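Dye-decolorizing peroxidase (Irpex lacteus, PDB 7D8M) binds heme b and probably acts as a peroxidase of the dye-decolorizing (DyP) family, reducing peroxide at the expense of oxidisable substrates such as dyes. Local coordinates at residues T83-D88 / P210-D215; T178-G183 / V192-I197; N238-Q243 / A253-S258; T316-L321 / P384-S389. All coordinates share one frame; numbering follows the deposited sequence.

Contact 1 (T83-D88 / P210-D215); sequences TDDLQD and PSWALD
The indole N-H of Trp-212 reaches across to Asp-85, and NE1 lies 3.2 Å from OD1. This bond ties two loops of the DyP fold: the one behind helix 74-79, in the alpha+beta barrel domain, and the one that runs into strand 217-226. OD1 accepts through its syn lone pair and lies in the indole plane, with an N-H...O angle of 155°. Carboxylate and ring are close to coplanar, 24° apart. An Asx turn encloses Asp-85, since Asp-84 OD1 receives the backbone N-H of Leu-86. Asp-84 is itself held by His-74 and Ser-92 through OD2. Asp-85 chi1 of 49° sets CG between the backbone N and the carbonyl carbon, where it faces Pro-210 CG. Pro-210 slides past Asp-85, and its CG lies 3.1 Å from the backbone O of Asp-85 and also near OD1. An alanine in place of Asp-85 would probably leave the indole N-H without this acceptor and the ring edge less firmly set against 83-88. On the apolar side, the side chain of Leu-86 crosses that of Trp-212 at about a right angle, with CG 4.1 Å from CZ2. Phe-77 covers both residues, and Lys-447 adds a cation-pi contact to the indole. Ala-213 CB sits over the centre of the Trp-212 ring, 4.1 Å above its plane, and the same CB is pressed to a tight 3.5 Å from Leu-86 CD2.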
# COMPACT_ATOMS: atom_id res chain seq x y z
N THR A 83 12.08 4.08 -23.92
CA THR A 83 11.84 5.49 -23.63
C THR A 83 10.77 5.63 -22.55
O THR A 83 9.72 4.97 -22.61
CB THR A 83 11.43 6.24 -24.90
OG1 THR A 83 12.40 6.01 -25.93
CG2 THR A 83 11.35 7.72 -24.62
N ASP A 84 11.03 6.46 -21.55
CA ASP A 84 10.03 6.75 -20.53
C ASP A 84 9.14 7.87 -21.06
O ASP A 84 9.40 9.05 -20.85
CB ASP A 84 10.69 7.11 -19.21
CG ASP A 84 9.67 7.44 -18.12
OD1 ASP A 84 8.45 7.46 -18.40
OD2 ASP A 84 10.11 7.70 -16.97
N ASP A 85 8.08 7.50 -21.77
CA ASP A 85 7.08 8.45 -22.23
C ASP A 85 5.75 8.27 -21.51
O ASP A 85 4.69 8.54 -22.06
CB ASP A 85 6.90 8.36 -23.75
CG ASP A 85 6.70 6.92 -24.25
OD1 ASP A 85 6.54 6.00 -23.42
OD2 ASP A 85 6.70 6.72 -25.48
N LEU A 86 5.79 7.80 -20.26
CA LEU A 86 4.57 7.54 -19.52
C LEU A 86 3.94 8.80 -18.94
O LEU A 86 2.75 8.79 -18.61
CB LEU A 86 4.84 6.52 -18.40
CG LEU A 86 4.96 5.03 -18.79
CD1 LEU A 86 5.67 4.24 -17.70
CD2 LEU A 86 3.60 4.45 -19.04
N GLN A 87 4.72 9.89 -18.83
CA GLN A 87 4.24 11.19 -18.32
C GLN A 87 3.91 11.16 -16.83
O GLN A 87 3.06 11.92 -16.36
CB GLN A 87 3.04 11.71 -19.11
CG GLN A 87 3.33 12.01 -20.57
CD GLN A 87 2.13 12.58 -21.30
OE1 GLN A 87 1.79 12.15 -22.40
NE2 GLN A 87 1.49 13.57 -20.69
N ASP A 88 4.56 10.28 -16.07
CA ASP A 88 4.41 10.25 -14.62
C ASP A 88 5.67 10.87 -14.03
O ASP A 88 6.75 10.26 -14.07
CB ASP A 88 4.19 8.82 -14.11
CG ASP A 88 3.70 8.78 -12.67
OD1 ASP A 88 4.49 9.14 -11.77
OD2 ASP A 88 2.53 8.39 -12.45
N PRO A 210 0.78 6.53 -23.93
CA PRO A 210 1.23 5.67 -25.04
C PRO A 210 0.51 4.33 -25.10
O PRO A 210 0.08 3.78 -24.07
CB PRO A 210 2.73 5.47 -24.75
CG PRO A 210 3.12 6.57 -23.87
CD PRO A 210 1.89 6.99 -23.09
N SER A 211 0.40 3.79 -26.31
CA SER A 211 -0.41 2.60 -26.54
C SER A 211 0.20 1.38 -25.86
O SER A 211 -0.54 0.54 -25.32
CB SER A 211 -0.56 2.34 -28.04
OG SER A 211 -0.92 3.52 -28.73
N TRP A 212 1.53 1.23 -25.91
CA TRP A 212 2.18 0.05 -25.34
C TRP A 212 1.93 -0.05 -23.84
O TRP A 212 2.01 -1.15 -23.27
CB TRP A 212 3.68 0.10 -25.61
CG TRP A 212 4.37 1.15 -24.82
CD1 TRP A 212 4.64 2.43 -25.22
CD2 TRP A 212 4.85 1.04 -23.47
NE1 TRP A 212 5.28 3.12 -24.21
CE2 TRP A 212 5.42 2.29 -23.13
CE3 TRP A 212 4.86 0.01 -22.53
CZ2 TRP A 212 5.99 2.52 -21.88
CZ3 TRP A 212 5.43 0.25 -21.29
CH2 TRP A 212 5.98 1.50 -20.97
N ALA A 213 1.66 1.07 -23.17
CA ALA A 213 1.45 1.08 -21.73
C ALA A 213 0.07 0.59 -21.31
O ALA A 213 -0.20 0.50 -20.11
CB ALA A 213 1.67 2.50 -21.18
N LEU A 214 -0.80 0.28 -22.27
CA LEU A 214 -2.15 -0.19 -21.96
C LEU A 214 -2.12 -1.35 -20.98
O LEU A 214 -1.35 -2.30 -21.13
CB LEU A 214 -2.86 -0.60 -23.25
CG LEU A 214 -4.34 -0.96 -23.08
CD1 LEU A 214 -5.14 0.25 -22.65
CD2 LEU A 214 -4.88 -1.55 -24.38
N ASP A 215 -2.96 -1.24 -19.94
CA ASP A 215 -3.18 -2.29 -18.95
C ASP A 215 -1.98 -2.52 -18.05
O ASP A 215 -1.90 -3.55 -17.37
CB ASP A 215 -3.60 -3.60 -19.62
CG ASP A 215 -5.01 -3.54 -20.17
OD1 ASP A 215 -5.81 -2.73 -19.67
OD2 ASP A 215 -5.31 -4.31 -21.11

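Contact 2 (T178-G183 / V192-I197); sequences TIPGFG and VDPGII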
# COMPACT_ATOMS: atom_id res chain seq x y z
N THR A 178 -12.43 -1.31 -6.65
CA THR A 178 -12.57 -2.26 -7.74
C THR A 178 -13.03 -1.50 -8.98
O THR A 178 -13.13 -0.27 -8.97
CB THR A 178 -13.52 -3.40 -7.38
OG1 THR A 178 -13.38 -4.45 -8.35
CG2 THR A 178 -14.95 -2.91 -7.34
N ILE A 179 -13.29 -2.23 -10.06
CA ILE A 179 -13.65 -1.62 -11.34
C ILE A 179 -15.00 -2.16 -11.76
O ILE A 179 -15.45 -3.22 -11.28
CB ILE A 179 -12.56 -1.86 -12.41
CG1 ILE A 179 -12.34 -3.35 -12.64
CG2 ILE A 179 -11.26 -1.18 -12.02
CD1 ILE A 179 -11.37 -3.65 -13.78
N PRO A 180 -15.71 -1.45 -12.65
CA PRO A 180 -17.01 -1.94 -13.13
C PRO A 180 -16.90 -3.29 -13.82
O PRO A 180 -15.96 -3.55 -14.57
CB PRO A 180 -17.45 -0.85 -14.12
CG PRO A 180 -16.74 0.38 -13.68
CD PRO A 180 -15.43 -0.08 -13.11
N GLY A 181 -17.87 -4.16 -13.55
CA GLY A 181 -17.94 -5.44 -14.21
C GLY A 181 -17.08 -6.53 -13.62
O GLY A 181 -17.21 -7.69 -14.03
N PHE A 182 -16.20 -6.21 -12.67
CA PHE A 182 -15.29 -7.19 -12.09
C PHE A 182 -15.92 -7.72 -10.81
O PHE A 182 -15.87 -7.07 -9.77
CB PHE A 182 -13.93 -6.57 -11.83
CG PHE A 182 -12.86 -7.57 -11.51
CD1 PHE A 182 -12.45 -8.50 -12.46
CD2 PHE A 182 -12.27 -7.59 -10.25
CE1 PHE A 182 -11.47 -9.43 -12.17
CE2 PHE A 182 -11.28 -8.52 -9.96
CZ PHE A 182 -10.88 -9.44 -10.92
N GLY A 183 -16.53 -8.90 -10.89
CA GLY A 183 -17.18 -9.46 -9.73
C GLY A 183 -18.28 -8.54 -9.21
O GLY A 183 -18.81 -7.68 -9.92
N VAL A 192 -14.24 2.41 -9.16
CA VAL A 192 -13.61 3.52 -9.86
C VAL A 192 -13.46 3.16 -11.34
O VAL A 192 -13.48 1.98 -11.73
CB VAL A 192 -12.25 3.88 -9.22
CG1 VAL A 192 -12.43 4.02 -7.72
CG2 VAL A 192 -11.20 2.81 -9.54
N ASP A 193 -13.34 4.19 -12.17
CA ASP A 193 -13.08 3.97 -13.59
C ASP A 193 -11.80 3.17 -13.76
O ASP A 193 -10.83 3.38 -13.02
CB ASP A 193 -12.96 5.31 -14.33
CG ASP A 193 -14.28 6.08 -14.37
OD1 ASP A 193 -15.28 5.53 -14.87
OD2 ASP A 193 -14.30 7.24 -13.92
N PRO A 194 -11.75 2.24 -14.73
CA PRO A 194 -10.54 1.41 -14.87
C PRO A 194 -9.26 2.22 -15.06
O PRO A 194 -8.19 1.77 -14.65
CB PRO A 194 -10.85 0.55 -16.11
CG PRO A 194 -12.32 0.50 -16.19
CD PRO A 194 -12.82 1.83 -15.64
N GLY A 195 -9.35 3.42 -15.63
CA GLY A 195 -8.17 4.24 -15.85
C GLY A 195 -7.57 4.87 -14.61
O GLY A 195 -6.52 5.51 -14.73
N ILE A 196 -8.20 4.74 -13.44
CA ILE A 196 -7.56 5.19 -12.21
C ILE A 196 -6.52 4.17 -11.77
O ILE A 196 -5.54 4.52 -11.09
CB ILE A 196 -8.61 5.45 -11.11
CG1 ILE A 196 -9.63 6.48 -11.58
CG2 ILE A 196 -7.96 5.95 -9.81
CD1 ILE A 196 -9.02 7.80 -12.03
N ILE A 197 -6.69 2.91 -12.14
CA ILE A 197 -5.76 1.85 -11.79
C ILE A 197 -4.85 1.48 -12.95
O ILE A 197 -3.65 1.29 -12.76
CB ILE A 197 -6.53 0.61 -11.29
CG1 ILE A 197 -7.39 0.94 -10.06
CG2 ILE A 197 -5.57 -0.58 -11.04
CD1 ILE A 197 -6.69 1.78 -8.97
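Ile-179 meets Pro-194 through a chi1 of 59°, which sets CG1 between the backbone N and the carbonyl carbon and so puts CG2 beside the backbone N. From there CG2 comes to 3.9 Å from Pro-194 CA. A chi1 of -49° sets Val-192 CG1 beside the backbone N, and the other methyl, CG2, between the N and the carbonyl carbon, near Thr-178 O and the bond that joins the two backbones. That bond runs from Val-192 N to Thr-178 O over 2.9 Å. The carbonyl O of Val-192 in turn lies against the ring of Pro-180, 3.2 Å from its CD. Pro-180 and Pro-194 then cross obliquely, their CD atoms 4.1 Å apart. Pro-180 and Gly-181 are the corner residues of a type II beta turn from Ile-179 to Phe-182, closed by a weak backbone bond; the positive phi of Gly-181 suits its place in that turn. The contact thus closes a short excursion of the chain on itself, and Thr-178 also pairs through its backbone with Ala-190. Val-192 stands about 10 Å from the heme, side chain to cofactor. Coming after strand 147-156, this loop feeds into the weakly bonded helix 194-197, whose Ile-197 packs on Ile-16 of helix 14-17.

Contact 3 (N238-Q243 / A253-S258); sequences NALQNQ and AELLGS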
# COMPACT_ATOMS: atom_id res chain seq x y z
N ASN A 238 -1.49 6.88 27.20
CA ASN A 238 -2.42 7.96 26.90
C ASN A 238 -3.86 7.47 26.82
O ASN A 238 -4.69 8.11 26.17
CB ASN A 238 -2.00 8.65 25.60
CG ASN A 238 -0.67 9.35 25.73
OD1 ASN A 238 -0.62 10.53 26.08
ND2 ASN A 238 0.43 8.63 25.47
N ALA A 239 -4.17 6.35 27.48
CA ALA A 239 -5.47 5.71 27.37
C ALA A 239 -6.61 6.70 27.57
O ALA A 239 -6.55 7.58 28.44
CB ALA A 239 -5.59 4.58 28.39
N LEU A 240 -7.65 6.55 26.76
CA LEU A 240 -8.78 7.45 26.78
C LEU A 240 -9.80 7.01 27.83
O LEU A 240 -9.70 5.93 28.41
CB LEU A 240 -9.43 7.53 25.40
CG LEU A 240 -8.60 8.18 24.30
CD1 LEU A 240 -9.27 8.00 22.95
CD2 LEU A 240 -8.37 9.66 24.58
N GLN A 241 -10.80 7.86 28.04
CA GLN A 241 -11.90 7.57 28.95
C GLN A 241 -13.22 7.91 28.27
O GLN A 241 -13.30 8.85 27.48
CB GLN A 241 -11.79 8.36 30.25
CG GLN A 241 -11.12 7.63 31.39
CD GLN A 241 -11.86 6.38 31.82
OE1 GLN A 241 -13.00 6.13 31.41
NE2 GLN A 241 -11.21 5.57 32.66
N ASN A 242 -14.26 7.13 28.58
CA ASN A 242 -15.61 7.47 28.18
C ASN A 242 -16.19 8.52 29.13
O ASN A 242 -15.60 8.84 30.17
CB ASN A 242 -16.49 6.21 28.13
CG ASN A 242 -16.48 5.43 29.45
OD1 ASN A 242 -16.14 5.96 30.50
ND2 ASN A 242 -16.87 4.16 29.38
N GLN A 243 -17.35 9.08 28.78
CA GLN A 243 -17.95 10.05 29.69
C GLN A 243 -18.34 9.38 31.01
O GLN A 243 -18.26 10.01 32.07
CB GLN A 243 -19.17 10.73 29.07
CG GLN A 243 -19.52 12.08 29.73
CD GLN A 243 -18.71 13.25 29.16
OE1 GLN A 243 -18.23 13.20 28.02
NE2 GLN A 243 -18.54 14.30 29.97
N ALA A 253 -6.79 2.32 26.04
CA ALA A 253 -5.70 2.23 25.06
C ALA A 253 -6.20 1.69 23.73
O ALA A 253 -5.84 2.21 22.68
CB ALA A 253 -4.57 1.36 25.61
N GLU A 254 -7.03 0.64 23.76
CA GLU A 254 -7.58 0.14 22.51
C GLU A 254 -8.54 1.13 21.86
O GLU A 254 -8.61 1.21 20.63
CB GLU A 254 -8.28 -1.21 22.72
CG GLU A 254 -7.35 -2.33 23.24
CD GLU A 254 -6.18 -2.71 22.29
OE1 GLU A 254 -5.98 -2.06 21.23
OE2 GLU A 254 -5.45 -3.67 22.62
N LEU A 255 -9.28 1.90 22.67
CA LEU A 255 -10.09 2.97 22.10
C LEU A 255 -9.22 3.98 21.36
O LEU A 255 -9.50 4.34 20.21
CB LEU A 255 -10.92 3.65 23.19
CG LEU A 255 -11.85 4.77 22.71
CD1 LEU A 255 -12.92 4.21 21.76
CD2 LEU A 255 -12.50 5.49 23.88
N LEU A 256 -8.13 4.42 21.99
CA LEU A 256 -7.26 5.39 21.36
C LEU A 256 -6.67 4.84 20.06
O LEU A 256 -6.64 5.54 19.04
CB LEU A 256 -6.15 5.82 22.32
CG LEU A 256 -5.16 6.81 21.69
CD1 LEU A 256 -5.89 8.09 21.25
CD2 LEU A 256 -4.02 7.15 22.65
N GLY A 257 -6.21 3.59 20.08
CA GLY A 257 -5.72 2.98 18.85
C GLY A 257 -6.76 2.94 17.75
O GLY A 257 -6.46 3.20 16.58
N SER A 258 -8.01 2.61 18.10
CA SER A 258 -9.08 2.60 17.11
C SER A 258 -9.32 4.00 16.56
O SER A 258 -9.65 4.15 15.38
CB SER A 258 -10.37 2.04 17.72
OG SER A 258 -11.03 3.03 18.49
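Leu-240 and Leu-256 cross at about a right angle, and their methyls CD1 and CD1 come to 3.8 Å. The CB of Leu-240 points toward helix 249-261. A chi1 of -68° puts its CG beside the backbone N, where it meets Leu-256 CB at 3.9 Å, while CD1 reaches down to the helix backbone, 3.7 Å from Leu-256 CA. Leu-255, one residue earlier, touches the same side chain, its CD2 4.0 Å from Leu-240 CB and also near CD1. The loop leucine is therefore gripped by two consecutive helix leucines, whose CG atoms are both anti to the backbone N. An alanine here would take away CG and both methyls of Leu-240, which would probably open a gap beside CB and CD1 of Leu-256 and beside Phe-422 of strand 421-423, which also touches this side chain.

Leu-256 spreads its other methyl toward the beginning of the loop, where CD2 lies 3.7 Å from the carbonyl O of Asn-238 and also near its CB. The amide end of Asn-238 turns away from the helix, and ND2 binds Tyr-234 O in the preceding helix. Ala-239 packs more closely on the backbone than on a side chain, with CB 3.5 Å from Ala-253 N. No hydrogen bond joins the two segments, although Leu-240 pairs through its backbone with Gly-252 just beside them. This is the packing of a loop between two consecutive helices: the connection leaving helix 228-237 folds against the next helix, 249-261, and buries its leucine there.

Contact 4 (T316-L321 / P384-S389); sequences TNPRDL and PRFPFS. With HEM (protoporphyrin IX containing Fe), chain B.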
# COMPACT_ATOMS: atom_id res chain seq x y z
N THR A 316 -6.61 8.98 4.31
CA THR A 316 -6.18 8.42 3.02
C THR A 316 -7.33 8.10 2.08
O THR A 316 -7.10 7.90 0.88
CB THR A 316 -5.37 7.14 3.23
OG1 THR A 316 -6.17 6.18 3.93
CG2 THR A 316 -4.11 7.44 4.02
N ASN A 317 -8.56 8.01 2.60
CA ASN A 317 -9.76 7.88 1.78
C ASN A 317 -10.83 8.73 2.44
O ASN A 317 -11.64 8.24 3.23
CB ASN A 317 -10.20 6.43 1.63
CG ASN A 317 -11.49 6.28 0.81
OD1 ASN A 317 -12.03 7.26 0.30
ND2 ASN A 317 -11.98 5.04 0.69
N PRO A 318 -10.84 10.03 2.16
CA PRO A 318 -11.86 10.94 2.72
C PRO A 318 -13.20 10.74 2.01
O PRO A 318 -13.62 11.53 1.16
CB PRO A 318 -11.25 12.32 2.48
CG PRO A 318 -10.37 12.16 1.29
CD PRO A 318 -9.88 10.74 1.29
N ARG A 319 -13.87 9.65 2.38
CA ARG A 319 -15.11 9.27 1.72
C ARG A 319 -16.15 10.39 1.77
O ARG A 319 -16.94 10.55 0.84
CB ARG A 319 -15.69 8.00 2.36
CG ARG A 319 -14.74 6.82 2.40
CD ARG A 319 -15.29 5.70 3.27
NE ARG A 319 -14.34 4.60 3.36
CZ ARG A 319 -14.67 3.32 3.52
NH1 ARG A 319 -15.94 2.97 3.61
NH2 ARG A 319 -13.71 2.40 3.59
N ASP A 320 -16.15 11.18 2.85
CA ASP A 320 -17.20 12.19 3.01
C ASP A 320 -16.96 13.37 2.07
O ASP A 320 -17.92 13.91 1.50
CB ASP A 320 -17.28 12.64 4.47
CG ASP A 320 -15.97 13.21 4.99
OD1 ASP A 320 -14.88 12.79 4.50
OD2 ASP A 320 -16.02 14.06 5.90
N LEU A 321 -15.71 13.77 1.89
CA LEU A 321 -15.41 14.85 0.94
C LEU A 321 -15.80 14.44 -0.47
O LEU A 321 -16.45 15.22 -1.19
CB LEU A 321 -13.93 15.22 1.01
CG LEU A 321 -13.29 15.65 2.33
CD1 LEU A 321 -12.04 16.44 2.02
CD2 LEU A 321 -14.24 16.46 3.23
N PRO A 384 -1.21 19.16 7.65
CA PRO A 384 -1.94 19.46 8.90
C PRO A 384 -3.23 20.24 8.69
O PRO A 384 -3.97 20.42 9.66
CB PRO A 384 -0.92 20.28 9.71
CG PRO A 384 -0.04 20.89 8.70
CD PRO A 384 0.04 19.92 7.54
N ARG A 385 -3.53 20.70 7.48
CA ARG A 385 -4.80 21.36 7.22
C ARG A 385 -5.73 20.51 6.37
O ARG A 385 -6.73 21.03 5.85
CB ARG A 385 -4.58 22.75 6.59
CG ARG A 385 -3.81 22.77 5.28
CD ARG A 385 -4.73 22.87 4.05
NE ARG A 385 -4.06 22.48 2.81
CZ ARG A 385 -4.66 21.86 1.79
NH1 ARG A 385 -5.96 21.56 1.86
NH2 ARG A 385 -3.96 21.55 0.72
N PHE A 386 -5.43 19.21 6.20
CA PHE A 386 -6.36 18.30 5.55
C PHE A 386 -7.01 17.39 6.59
O PHE A 386 -6.32 16.84 7.46
CB PHE A 386 -5.67 17.42 4.49
CG PHE A 386 -6.65 16.61 3.70
CD1 PHE A 386 -7.32 17.18 2.61
CD2 PHE A 386 -6.97 15.32 4.08
CE1 PHE A 386 -8.27 16.46 1.90
CE2 PHE A 386 -7.91 14.58 3.37
CZ PHE A 386 -8.56 15.15 2.27
N PRO A 387 -8.33 17.16 6.50
CA PRO A 387 -9.25 17.59 5.43
C PRO A 387 -9.70 19.05 5.51
O PRO A 387 -9.92 19.61 6.59
CB PRO A 387 -10.46 16.66 5.62
CG PRO A 387 -10.49 16.43 7.11
CD PRO A 387 -9.02 16.32 7.50
N PHE A 388 -9.81 19.66 4.33
CA PHE A 388 -10.50 20.93 4.20
C PHE A 388 -12.01 20.70 4.26
O PHE A 388 -12.49 19.56 4.23
CB PHE A 388 -10.11 21.62 2.89
CG PHE A 388 -10.58 20.89 1.65
CD1 PHE A 388 -11.79 21.20 1.07
CD2 PHE A 388 -9.80 19.89 1.09
CE1 PHE A 388 -12.23 20.53 -0.05
CE2 PHE A 388 -10.24 19.21 -0.04
CZ PHE A 388 -11.45 19.53 -0.62
N SER A 389 -12.75 21.81 4.35
CA SER A 389 -14.21 21.94 4.43
C SER A 389 -14.74 21.74 5.85
O SER A 389 -15.97 21.73 6.02
CB SER A 389 -14.97 20.97 3.51
OG SER A 389 -14.89 19.63 3.98
CHA HEM B . -6.08 1.37 5.36
CHB HEM B . -2.44 0.18 8.34
CHC HEM B . 0.67 2.51 5.43
CHD HEM B . -3.03 4.11 2.74
C1A HEM B . -5.37 0.83 6.41
C2A HEM B . -5.91 -0.03 7.45
C3A HEM B . -4.90 -0.37 8.27
C4A HEM B . -3.69 0.26 7.77
CMA HEM B . -4.94 -1.26 9.52
CAA HEM B . -7.40 -0.47 7.56
CBA HEM B . -7.63 -1.75 6.76
CGA HEM B . -8.28 -1.47 5.42
O1A HEM B . -9.13 -0.55 5.34
O2A HEM B . -7.97 -2.18 4.43
C1B HEM B . -1.29 0.68 7.79
C2B HEM B . 0.05 0.44 8.29
C3B HEM B . 0.90 1.09 7.49
C4B HEM B . 0.14 1.75 6.45
CMB HEM B . 0.34 -0.41 9.56
CAB HEM B . 2.45 1.16 7.54
CBB HEM B . 3.21 0.27 8.19
C1C HEM B . -0.05 3.21 4.48
C2C HEM B . 0.47 4.16 3.51
C3C HEM B . -0.56 4.60 2.76
C4C HEM B . -1.76 3.96 3.25
CMC HEM B . 1.97 4.52 3.40
CAC HEM B . -0.58 5.63 1.60
CBC HEM B . 0.36 6.58 1.45
C1D HEM B . -4.15 3.42 3.14
C2D HEM B . -5.43 3.35 2.45
C3D HEM B . -6.27 2.60 3.18
C4D HEM B . -5.55 2.16 4.36
CMD HEM B . -5.80 4.03 1.12
CAD HEM B . -7.73 2.28 2.83
CBD HEM B . -8.62 3.39 3.41
CGD HEM B . -10.07 3.20 3.02
O1D HEM B . -10.95 3.43 3.89
O2D HEM B . -10.36 2.82 1.85
NA HEM B . -4.02 0.99 6.64
NB HEM B . -1.20 1.48 6.66
NC HEM B . -1.41 3.13 4.29
ND HEM B . -4.25 2.66 4.29
FE HEM B . -2.72 2.20 5.57
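Leu-321 and Phe-386 reach toward each other tip to tip, and the leucine explains most of the contact. Its CB points at the loop 384-389, and chi1 of -57° sets CG beside the backbone N, from which the two methyls fork. CD1 enters an apolar pocket of three successive residues: Phe-386 CZ at 3.7 Å, Pro-387 CB at 3.9 Å, and one face of the Phe-388 ring. That last is a CH-pi contact, with CD1 4.2 Å from the ring centroid and 22° off its normal. CD2 takes the other direction, to the carbonyl O of Phe-388 at 3.7 Å. Pro-387, after a cis peptide, folds its CB back over the centre of the Phe-386 ring. Pro-318 comes to that ring at its edge, CG 3.6 Å from CZ, and the two side chains cross at about a right angle.

The residues flanking Pro-318 hold one heme propionate. Asn-317 ND2 gives an almost straight bond to O2D, 3.0 Å long at 172°, and Arg-319 NH2 lies 3.0 Å from O1D. Both bonds would favour a charged propionate. The segment joins helix 312-316, which starts at the axial ligand His-312, to helix 319-323; across from it, the loop following helix 373-381 lies against that helix, Trp-380 stacked on Phe-386.

Along the chain contact 1 opens first, and contact 2 falls wholly within the span it bridges; contacts 3 and 4 follow in turn. Contact 1 links the part carrying the first four-stranded antiparallel sheet with the approach to strand 217-226 of the second, and contact 2 lies in the connection between these sheets, its centre about 19 Å from that of contact 1. Contacts 3 and 4, about 23 Å apart between centres, belong to the helices and loops inserted among the strands of the second sheet. Contacts 1 and 3 stand on opposite sides of the chain's centre, about 48 Å between centres. Contact 4 alone touches the heme; contacts 1 to 3 join parts of the fold around it.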